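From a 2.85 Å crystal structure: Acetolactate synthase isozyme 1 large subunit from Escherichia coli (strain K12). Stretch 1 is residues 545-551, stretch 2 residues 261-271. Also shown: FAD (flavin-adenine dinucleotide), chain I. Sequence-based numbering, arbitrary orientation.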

# COMPACT_ATOMS: atom_id res chain seq x y z
N LYS B 545 8.94 -24.33 -7.27
CA LYS B 545 8.69 -23.16 -8.09
C LYS B 545 7.30 -22.60 -7.81
O LYS B 545 6.43 -23.28 -7.27
CB LYS B 545 8.82 -23.49 -9.59
CG LYS B 545 10.22 -23.94 -9.99
CD LYS B 545 11.17 -22.75 -10.01
CE LYS B 545 12.60 -23.18 -10.26
NZ LYS B 545 13.32 -23.46 -8.97
N VAL B 546 7.12 -21.33 -8.17
CA VAL B 546 5.81 -20.69 -8.21
C VAL B 546 5.40 -20.64 -9.67
O VAL B 546 6.01 -19.93 -10.47
CB VAL B 546 5.83 -19.29 -7.58
CG1 VAL B 546 4.42 -18.76 -7.48
CG2 VAL B 546 6.43 -19.35 -6.19
N TYR B 547 4.40 -21.43 -10.02
CA TYR B 547 3.89 -21.48 -11.37
C TYR B 547 2.39 -21.18 -11.39
O TYR B 547 1.68 -21.49 -10.43
CB TYR B 547 4.16 -22.84 -12.03
CG TYR B 547 5.60 -23.07 -12.45
CD1 TYR B 547 6.34 -22.06 -13.08
CD2 TYR B 547 6.23 -24.30 -12.24
CE1 TYR B 547 7.66 -22.27 -13.47
CE2 TYR B 547 7.55 -24.52 -12.64
CZ TYR B 547 8.26 -23.51 -13.25
OH TYR B 547 9.56 -23.74 -13.63
N PRO B 548 1.90 -20.54 -12.45
CA PRO B 548 2.74 -20.08 -13.56
C PRO B 548 3.45 -18.76 -13.26
O PRO B 548 3.10 -18.05 -12.31
CB PRO B 548 1.74 -19.93 -14.71
CG PRO B 548 0.42 -19.70 -14.06
CD PRO B 548 0.46 -20.36 -12.70
N MET B 549 4.49 -18.48 -14.04
CA MET B 549 5.24 -17.23 -13.97
C MET B 549 5.21 -16.52 -15.32
O MET B 549 5.33 -17.15 -16.37
CB MET B 549 6.68 -17.49 -13.54
CG MET B 549 7.52 -16.23 -13.48
SD MET B 549 9.26 -16.55 -13.21
CE MET B 549 9.60 -15.57 -11.74
N VAL B 550 5.02 -15.20 -15.29
CA VAL B 550 5.17 -14.36 -16.48
C VAL B 550 6.56 -13.76 -16.45
O VAL B 550 6.88 -12.98 -15.52
CB VAL B 550 4.10 -13.26 -16.57
CG1 VAL B 550 4.25 -12.49 -17.86
CG2 VAL B 550 2.70 -13.85 -16.47
N PRO B 551 7.44 -14.07 -17.40
CA PRO B 551 8.79 -13.53 -17.40
C PRO B 551 8.76 -12.02 -17.45
O PRO B 551 7.89 -11.44 -18.13
CB PRO B 551 9.41 -14.11 -18.68
CG PRO B 551 8.60 -15.32 -18.96
CD PRO B 551 7.21 -14.99 -18.52
PA FAD I . -3.09 -0.64 -5.30
O1A FAD I . -3.43 -1.58 -4.21
O2A FAD I . -1.91 0.27 -5.08
O5B FAD I . -4.46 0.14 -5.47
C5B FAD I . -4.56 1.56 -5.21
C4B FAD I . -5.40 2.15 -6.30
O4B FAD I . -6.79 2.25 -5.87
C3B FAD I . -5.00 3.56 -6.72
O3B FAD I . -5.19 3.69 -8.13
C2B FAD I . -5.94 4.42 -5.86
O2B FAD I . -6.14 5.74 -6.34
C1B FAD I . -7.21 3.60 -5.99
N9A FAD I . -8.23 3.86 -4.98
C8A FAD I . -8.09 3.84 -3.62
N7A FAD I . -9.19 4.09 -2.96
C5A FAD I . -10.13 4.30 -3.96
C6A FAD I . -11.50 4.62 -3.94
N6A FAD I . -12.20 4.80 -2.81
N1A FAD I . -12.14 4.77 -5.12
C2A FAD I . -11.44 4.60 -6.25
N3A FAD I . -10.15 4.29 -6.40
C4A FAD I . -9.55 4.16 -5.21
N1 FAD I . -0.04 -8.18 -8.36
C2 FAD I . -0.90 -8.77 -9.24
O2 FAD I . -1.96 -8.24 -9.54
N3 FAD I . -0.60 -10.00 -9.79
C4 FAD I . 0.54 -10.74 -9.54
O4 FAD I . 0.70 -11.83 -10.09
C4X FAD I . 1.46 -10.10 -8.61
N5 FAD I . 2.58 -10.72 -8.31
C5X FAD I . 3.44 -10.11 -7.41
C6 FAD I . 4.63 -10.76 -7.06
C7 FAD I . 5.52 -10.19 -6.15
C7M FAD I . 6.80 -10.90 -5.81
C8 FAD I . 5.22 -8.94 -5.58
C8M FAD I . 6.17 -8.29 -4.60
C9 FAD I . 4.03 -8.29 -5.92
C9A FAD I . 3.15 -8.86 -6.83
N10 FAD I . 1.94 -8.23 -7.20
C10 FAD I . 1.08 -8.82 -8.08
C1' FAD I . 1.58 -6.93 -6.63
C2' FAD I . 1.91 -5.77 -7.56
O2' FAD I . 3.27 -5.39 -7.41
C3' FAD I . 1.03 -4.57 -7.20
O3' FAD I . 1.22 -4.24 -5.83
C4' FAD I . -0.46 -4.78 -7.44
O4' FAD I . -0.62 -5.55 -8.63
C5' FAD I . -1.21 -3.48 -7.58
O5' FAD I . -2.61 -3.72 -7.35
P FAD I . -3.62 -2.54 -7.36
O1P FAD I . -3.86 -2.10 -8.81
O2P FAD I . -4.70 -2.88 -6.61
O3P FAD I . -2.81 -1.43 -6.65
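Stretch 2, residues 261-271: LGMHGVRSTNY

Stretch 2 lies on stretch 1 as a turn packed against an extended segment, held by one backbone hydrogen bond and by side-chain packing around His264. Stretch 1 has no regular helix or strand, but its backbone angles are extended throughout, and the peptide bond before Pro548 is cis. Stretch 2 makes a type I beta turn from Gly262 to Gly265, closed by Gly265 N to Gly262 O at 3.0 Å. A helix begins at Arg267, with Val266 at its N-cap position.

The two segments run in opposite senses where they meet. Val550 pairs with Met263, their CA atoms 4.7 Å apart, and Met549 pairs with His264 at 4.9 Å between CA atoms. Val550 N donates to Met263 O at 2.8 Å. Met263 O also lies 3.3 Å from Met549 CA, a CA-H...O contact. A second such contact joins His264 CA to Pro548 O, also at 3.3 Å.

The CA-to-CB bond of His264 points sideways, but its ring comes nearer to stretch 1. Pro548 O lies at the ring edge, 3.2 Å from His264 CD2. Val546 CG1 is 3.6 Å from His264 CD2, and Met549 CG is 3.7 Å from His264 NE2. Pro548 is the most covered residue of the contact. Pro548 CG sits 3.3 Å from Gly265 O, and Pro548 CB is 3.9 Å from Arg267 NH2. Val550 points toward the turn, with CG2 3.7 Å from Gly262 O. Asn270 braces the turn from the helix, since its OD1 accepts from Gly262 N at 3.1 Å and its ND2 donates to Gly262 O at 2.9 Å.

The turn and the residue before it also bind the flavin. FAD N3 donates to Leu261 O, and His264 N donates to FAD O4, both at 2.9 Å. A CB on Gly262 would clash with FAD N3.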

# COMPACT_ATOMS: atom_id res chain seq x y z
N LEU B 261 -5.16 -12.31 -11.19
CA LEU B 261 -4.54 -12.21 -12.50
C LEU B 261 -3.07 -11.83 -12.40
O LEU B 261 -2.57 -11.40 -11.36
CB LEU B 261 -5.30 -11.20 -13.34
CG LEU B 261 -4.86 -9.76 -13.12
CD1 LEU B 261 -5.50 -8.86 -14.15
CD2 LEU B 261 -5.22 -9.33 -11.72
N GLY B 262 -2.35 -12.01 -13.50
CA GLY B 262 -1.03 -11.41 -13.58
C GLY B 262 0.18 -12.32 -13.51
O GLY B 262 0.12 -13.48 -13.91
N MET B 263 1.27 -11.79 -12.95
CA MET B 263 2.59 -12.39 -13.11
C MET B 263 2.59 -13.83 -12.64
O MET B 263 3.18 -14.70 -13.28
CB MET B 263 3.62 -11.58 -12.32
CG MET B 263 4.85 -12.34 -11.86
SD MET B 263 6.37 -11.32 -11.80
CE MET B 263 6.10 -10.23 -10.44
N HIS B 264 2.00 -14.07 -11.48
CA HIS B 264 1.83 -15.40 -10.92
C HIS B 264 0.35 -15.74 -10.75
O HIS B 264 0.00 -16.58 -9.91
CB HIS B 264 2.56 -15.48 -9.58
CG HIS B 264 4.05 -15.48 -9.71
ND1 HIS B 264 4.83 -14.44 -9.26
CD2 HIS B 264 4.91 -16.42 -10.17
CE1 HIS B 264 6.11 -14.72 -9.47
NE2 HIS B 264 6.18 -15.92 -10.02
N GLY B 265 -0.53 -15.10 -11.51
CA GLY B 265 -1.93 -15.40 -11.37
C GLY B 265 -2.24 -16.78 -11.95
O GLY B 265 -1.37 -17.57 -12.31
N VAL B 266 -3.53 -17.05 -12.06
CA VAL B 266 -3.97 -18.35 -12.54
C VAL B 266 -4.09 -18.31 -14.06
O VAL B 266 -4.74 -17.43 -14.63
CB VAL B 266 -5.28 -18.77 -11.84
CG1 VAL B 266 -6.28 -17.63 -11.84
CG2 VAL B 266 -5.85 -20.03 -12.50
N ARG B 267 -3.49 -19.31 -14.70
CA ARG B 267 -3.31 -19.31 -16.14
C ARG B 267 -4.64 -19.13 -16.86
O ARG B 267 -4.76 -18.26 -17.74
CB ARG B 267 -2.62 -20.62 -16.53
CG ARG B 267 -2.60 -20.97 -17.99
CD ARG B 267 -1.99 -22.37 -18.15
NE ARG B 267 -0.60 -22.45 -17.69
CZ ARG B 267 0.45 -22.01 -18.38
NH1 ARG B 267 0.28 -21.45 -19.58
NH2 ARG B 267 1.68 -22.13 -17.89
N SER B 268 -5.66 -19.91 -16.48
CA SER B 268 -6.94 -19.83 -17.16
C SER B 268 -7.44 -18.39 -17.23
O SER B 268 -7.84 -17.93 -18.30
CB SER B 268 -7.95 -20.75 -16.46
OG SER B 268 -8.56 -20.11 -15.35
N THR B 269 -7.31 -17.65 -16.15
CA THR B 269 -7.88 -16.31 -16.16
C THR B 269 -6.98 -15.31 -16.86
O THR B 269 -7.45 -14.31 -17.41
CB THR B 269 -8.18 -15.87 -14.73
OG1 THR B 269 -6.96 -15.44 -14.13
CG2 THR B 269 -8.71 -17.04 -13.97
N ASN B 270 -5.67 -15.56 -16.85
CA ASN B 270 -4.82 -14.75 -17.70
C ASN B 270 -5.21 -14.91 -19.17
O ASN B 270 -5.26 -13.92 -19.90
CB ASN B 270 -3.35 -15.12 -17.49
CG ASN B 270 -2.65 -14.14 -16.59
OD1 ASN B 270 -3.21 -13.10 -16.24
ND2 ASN B 270 -1.41 -14.44 -16.24
N TYR B 271 -5.57 -16.12 -19.60
CA TYR B 271 -6.06 -16.28 -20.97
C TYR B 271 -7.46 -15.70 -21.12
O TYR B 271 -7.80 -15.13 -22.17
CB TYR B 271 -6.08 -17.75 -21.39
CG TYR B 271 -4.71 -18.35 -21.65
CD1 TYR B 271 -3.67 -17.58 -22.14
CD2 TYR B 271 -4.44 -19.69 -21.35
CE1 TYR B 271 -2.40 -18.12 -22.34
CE2 TYR B 271 -3.17 -20.25 -21.55
CZ TYR B 271 -2.16 -19.45 -22.05
OH TYR B 271 -0.90 -19.95 -22.27